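Local coordinates for protein 6-phosphogluconolactonase (Shewanella baltica, PDB 3NWP) that probably catalyses the hydrolysis of 6-phosphogluconolactone to 6-phosphogluconate, the second step of the oxidative pentose phosphate pathway, at residues I176-K180 and S181-N185; M214-R217 and A218-Q222. One frame throughout, in Å; residues are numbered along the deposited sequence. Where two conformers were deposited one is given.

Interaction 1 (I176-K180 and S181-N185); sequences ITLSK and SAILN
Ser179 and Ala182 form a local N-cap contact, made where strand 175-178 gives way at once to the short helix 180-184. Ser179 holds the N-cap position: its OG accepts the backbone N-H of Ala182 at 3.1 Å, with an N-H...O angle of 155°. A chi1 of 59° sets that OG between its own backbone N and carbonyl carbon, turned toward the first turn of the helix. The hydroxyls of Ser179 and Ser181 also bond outward, to Ala161 O and Thr159 O respectively, so the cap is tied to the chain leading into strand 163-166. Behind the cap the helical ladder starts promptly, Ile183 N reaching Ser179 O at 2.9 Å and Leu184 N reaching Lys180 O at 2.8 Å, the latter nearly straight (168°). On the buried side Leu178 and Ile183 cross at about a right angle, their CD1 methyls 3.9 Å apart. On the partly exposed flank the aliphatic part of Lys180 packs on Leu184, Lys180 CG lying 3.7 Å from Leu184 CD1. The strand before the cap runs antiparallel to both strand 66-74 and strand 163-166, and Leu178 touches Cys163 of the latter; at the helix's far end, Leu184 O bonds to Thr225 OG1 just ahead of strand 227-232.

Interaction 2 (M214-R217 and A218-Q222); sequences MPIR and AVLAQ
The guanidinium of Arg217 has the selenium of selenomethionine Met214 over one face, SE lying 3.5 Å above the plane and displaced toward its rim, while the N-H groups of Arg217 bond outward to carbonyls: NE to Ala205 O, NH1 to Asp210 O and NH2 to Gln204 O. Three backbone acceptors thus fix the rotation of the group, at the end of a chain extended from CG to NE. The other flat group, the amide of Gln222, gives its NE2 to Val219 O at 2.9 Å, with each partner in the other's plane, while OE1 accepts from Thr225 N. A type I turn from Met214 to Arg217 leads directly into the short helix that begins at Arg217. Ile216 O takes two donors: Leu220 N lies in the carbonyl plane at 3.0 Å, whereas Val219 N sits above it with a more bent bond (136°). Ile216 CG1, anti to the backbone N (chi1 -174°), swings to within 4.0 Å of Leu220 CD1. Helix 196-206 packs on both parts: Met214 meets Val201, Ile216 meets Ala205, and from the helix Leu220 meets Tyr202; Val219 and Gln222 lean on Val227 of strand 227-232, and Ala218 and Gln222 on helix 180-184.

Two short helices, each begun by a different device, a serine cap in interaction 1 and a type I turn in interaction 2, pack against each other; the centres of the two interactions lie about 12 Å apart. They meet through aliphatic carbons: Leu184 CD2 comes within 3.8 Å of Gln222 CG, and Lys180 CD within 4.1 Å of Ala218 CB. Thr225, already a partner in both, ties Leu184 to the Gln222 amide. Trp146 is shared at the other end, bonding to Leu178 O and touching Pro215. A glycerol, probably from the crystallisation liquor, lies about 5 Å from the Leu220 side chain.

Interaction 1 (I176-K180 and S181-N185)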
loop_
_atom_site.group_PDB
_atom_site.type_symbol
_atom_site.label_atom_id
_atom_site.label_comp_id
_atom_site.label_asym_id
_atom_site.label_seq_id
_atom_site.Cartn_x
_atom_site.Cartn_y
_atom_site.Cartn_z
ATOM N N ILE A 176 1.979 -4.423 -11.766
ATOM C CA ILE A 176 2.316 -3.014 -11.780
ATOM C C ILE A 176 2.475 -2.640 -10.313
ATOM O O ILE A 176 1.782 -3.166 -9.440
ATOM C CB ILE A 176 1.233 -2.230 -12.503
ATOM C CG1 ILE A 176 1.579 -0.769 -12.626
ATOM C CG2 ILE A 176 -0.124 -2.409 -11.855
ATOM C CD1 ILE A 176 0.985 -0.184 -13.909
ATOM N N THR A 177 3.409 -1.758 -10.055
ATOM C CA THR A 177 3.631 -1.288 -8.691
ATOM C C THR A 177 3.867 0.195 -8.678
ATOM O O THR A 177 4.585 0.743 -9.528
ATOM C CB THR A 177 4.821 -2.041 -8.067
ATOM O OG1 THR A 177 4.871 -1.780 -6.634
ATOM C CG2 THR A 177 6.177 -1.662 -8.670
ATOM N N LEU A 178 3.431 0.843 -7.614
ATOM C CA LEU A 178 3.957 2.169 -7.340
ATOM C C LEU A 178 5.436 2.025 -7.022
ATOM O O LEU A 178 5.893 1.060 -6.455
ATOM C CB LEU A 178 3.181 2.881 -6.203
ATOM C CG LEU A 178 1.705 3.157 -6.404
ATOM C CD1 LEU A 178 1.152 4.141 -5.298
ATOM C CD2 LEU A 178 1.341 3.638 -7.799
ATOM N N SER A 179 6.203 3.045 -7.375
ATOM C CA SER A 179 7.624 3.087 -7.144
ATOM C C SER A 179 7.963 3.467 -5.711
ATOM O O SER A 179 7.135 4.000 -5.003
ATOM C CB SER A 179 8.290 4.111 -8.058
ATOM O OG SER A 179 7.750 5.406 -7.849
ATOM N N LYS A 180 9.188 3.173 -5.300
ATOM C CA LYS A 180 9.658 3.668 -4.009
ATOM C C LYS A 180 9.548 5.178 -3.922
ATOM O O LYS A 180 9.074 5.740 -2.900
ATOM C CB LYS A 180 11.077 3.199 -3.733
ATOM C CG LYS A 180 11.606 3.553 -2.350
ATOM C CD LYS A 180 13.138 3.531 -2.321
ATOM C CE LYS A 180 13.741 4.799 -2.885
ATOM N NZ LYS A 180 15.233 4.668 -2.982
ATOM N N SER A 181 9.991 5.885 -4.948
ATOM C CA SER A 181 9.934 7.335 -4.892
ATOM C C SER A 181 8.494 7.820 -4.669
ATOM O O SER A 181 8.253 8.760 -3.882
ATOM C CB SER A 181 10.569 7.971 -6.133
ATOM O OG SER A 181 9.927 7.554 -7.278
ATOM N N ALA A 182 7.527 7.173 -5.317
ATOM C CA ALA A 182 6.101 7.530 -5.119
ATOM C C ALA A 182 5.641 7.211 -3.698
ATOM O O ALA A 182 4.977 8.023 -3.037
ATOM C CB ALA A 182 5.203 6.764 -6.126
ATOM N N ILE A 183 5.948 6.018 -3.225
ATOM C CA ILE A 183 5.478 5.545 -1.877
ATOM C C ILE A 183 6.083 6.399 -0.790
ATOM O O ILE A 183 5.396 6.721 0.200
ATOM C CB ILE A 183 5.799 4.049 -1.690
ATOM C CG1 ILE A 183 4.917 3.174 -2.563
ATOM C CG2 ILE A 183 5.760 3.548 -0.200
ATOM C CD1 ILE A 183 3.390 3.142 -2.223
ATOM N N LEU A 184 7.363 6.746 -0.902
ATOM C CA LEU A 184 8.028 7.564 0.140
ATOM C C LEU A 184 7.687 9.031 0.071
ATOM O O LEU A 184 7.860 9.714 1.115
ATOM C CB LEU A 184 9.539 7.344 0.115
ATOM C CG LEU A 184 10.005 5.976 0.532
ATOM C CD1 LEU A 184 11.541 5.961 0.490
ATOM C CD2 LEU A 184 9.461 5.483 1.945
ATOM N N ASN A 185 7.090 9.488 -1.032
ATOM C CA ASN A 185 6.590 10.878 -1.118
ATOM C C ASN A 185 5.173 10.892 -0.541
ATOM O O ASN A 185 4.182 11.019 -1.235
ATOM C CB ASN A 185 6.613 11.438 -2.536
ATOM C CG ASN A 185 6.330 12.946 -2.564
ATOM O OD1 ASN A 185 6.612 13.665 -1.589
ATOM N ND2 ASN A 185 5.739 13.398 -3.633
#

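Interaction 2 (M214-R217 and A218-Q222)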
loop_
_atom_site.group_PDB
_atom_site.type_symbol
_atom_site.label_atom_id
_atom_site.label_comp_id
_atom_site.label_asym_id
_atom_site.label_seq_id
_atom_site.Cartn_x
_atom_site.Cartn_y
_atom_site.Cartn_z
HETATM N N MSE A 214 15.198 -7.989 1.204
HETATM C CA MSE A 214 13.830 -7.768 1.770
HETATM C C MSE A 214 13.404 -6.330 1.495
HETATM O O MSE A 214 13.739 -5.411 2.253
HETATM C CB MSE A 214 13.818 -8.057 3.278
HETATM C CG MSE A 214 14.090 -9.518 3.646
HETATM SE SE MSE A 214 13.995 -9.936 5.473
HETATM C CE MSE A 214 12.225 -9.965 5.577
ATOM N N PRO A 215 12.663 -6.110 0.391
ATOM C CA PRO A 215 12.387 -4.727 -0.036
ATOM C C PRO A 215 11.548 -3.836 0.930
ATOM O O PRO A 215 11.651 -2.619 0.858
ATOM C CB PRO A 215 11.699 -4.932 -1.382
ATOM C CG PRO A 215 12.356 -6.205 -1.925
ATOM C CD PRO A 215 12.419 -7.083 -0.695
ATOM N N ILE A 216 10.818 -4.460 1.853
ATOM C CA ILE A 216 10.169 -3.732 2.938
ATOM C C ILE A 216 11.186 -2.830 3.685
ATOM O O ILE A 216 10.849 -1.792 4.211
ATOM C CB ILE A 216 9.404 -4.685 3.868
ATOM C CG1 ILE A 216 8.602 -3.903 4.920
ATOM C CG2 ILE A 216 10.381 -5.602 4.656
ATOM C CD1 ILE A 216 7.493 -2.952 4.338
ATOM N N ARG A 217 12.468 -3.260 3.718
ATOM C CA ARG A 217 13.462 -2.423 4.337
ATOM C C ARG A 217 13.622 -1.042 3.757
ATOM O O ARG A 217 14.075 -0.133 4.440
ATOM C CB ARG A 217 14.841 -3.167 4.320
ATOM C CG ARG A 217 14.838 -4.442 5.156
ATOM C CD ARG A 217 16.034 -5.338 4.836
ATOM N NE ARG A 217 16.163 -6.431 5.780
ATOM C CZ ARG A 217 16.871 -7.545 5.559
ATOM N NH1 ARG A 217 17.436 -7.741 4.359
ATOM N NH2 ARG A 217 16.982 -8.489 6.507
ATOM N N ALA A 218 13.278 -0.858 2.468
ATOM C CA ALA A 218 13.346 0.472 1.884
ATOM C C ALA A 218 12.415 1.467 2.563
ATOM O O ALA A 218 12.718 2.654 2.644
ATOM C CB ALA A 218 13.078 0.426 0.359
ATOM N N VAL A 219 11.315 0.945 3.110
ATOM C CA VAL A 219 10.364 1.708 3.914
ATOM C C VAL A 219 10.798 1.797 5.392
ATOM O O VAL A 219 10.801 2.874 5.975
ATOM C CB VAL A 219 8.965 1.080 3.811
ATOM C CG1 VAL A 219 7.998 1.688 4.817
ATOM C CG2 VAL A 219 8.417 1.253 2.362
ATOM N N LEU A 220 11.277 0.676 5.923
ATOM C CA LEU A 220 11.635 0.628 7.374
ATOM C C LEU A 220 12.905 1.349 7.718
ATOM O O LEU A 220 13.027 1.843 8.843
ATOM C CB LEU A 220 11.751 -0.800 7.851
ATOM C CG LEU A 220 10.493 -1.677 7.703
ATOM C CD1 LEU A 220 10.684 -3.110 8.205
ATOM C CD2 LEU A 220 9.237 -1.010 8.356
ATOM N N ALA A 221 13.842 1.419 6.776
ATOM C CA ALA A 221 15.181 1.928 7.082
ATOM C C ALA A 221 15.276 3.425 6.973
ATOM O O ALA A 221 16.199 4.034 7.552
ATOM C CB ALA A 221 16.222 1.240 6.217
ATOM N N GLN A 222 14.369 4.066 6.271
ATOM C CA GLN A 222 14.395 5.508 6.042
ATOM C C GLN A 222 13.758 6.275 7.217
ATOM O O GLN A 222 12.973 5.697 7.970
ATOM C CB GLN A 222 13.789 5.863 4.686
ATOM C CG GLN A 222 12.324 5.462 4.497
ATOM C CD GLN A 222 11.381 6.362 5.252
ATOM O OE1 GLN A 222 11.531 7.603 5.255
ATOM N NE2 GLN A 222 10.368 5.756 5.903
#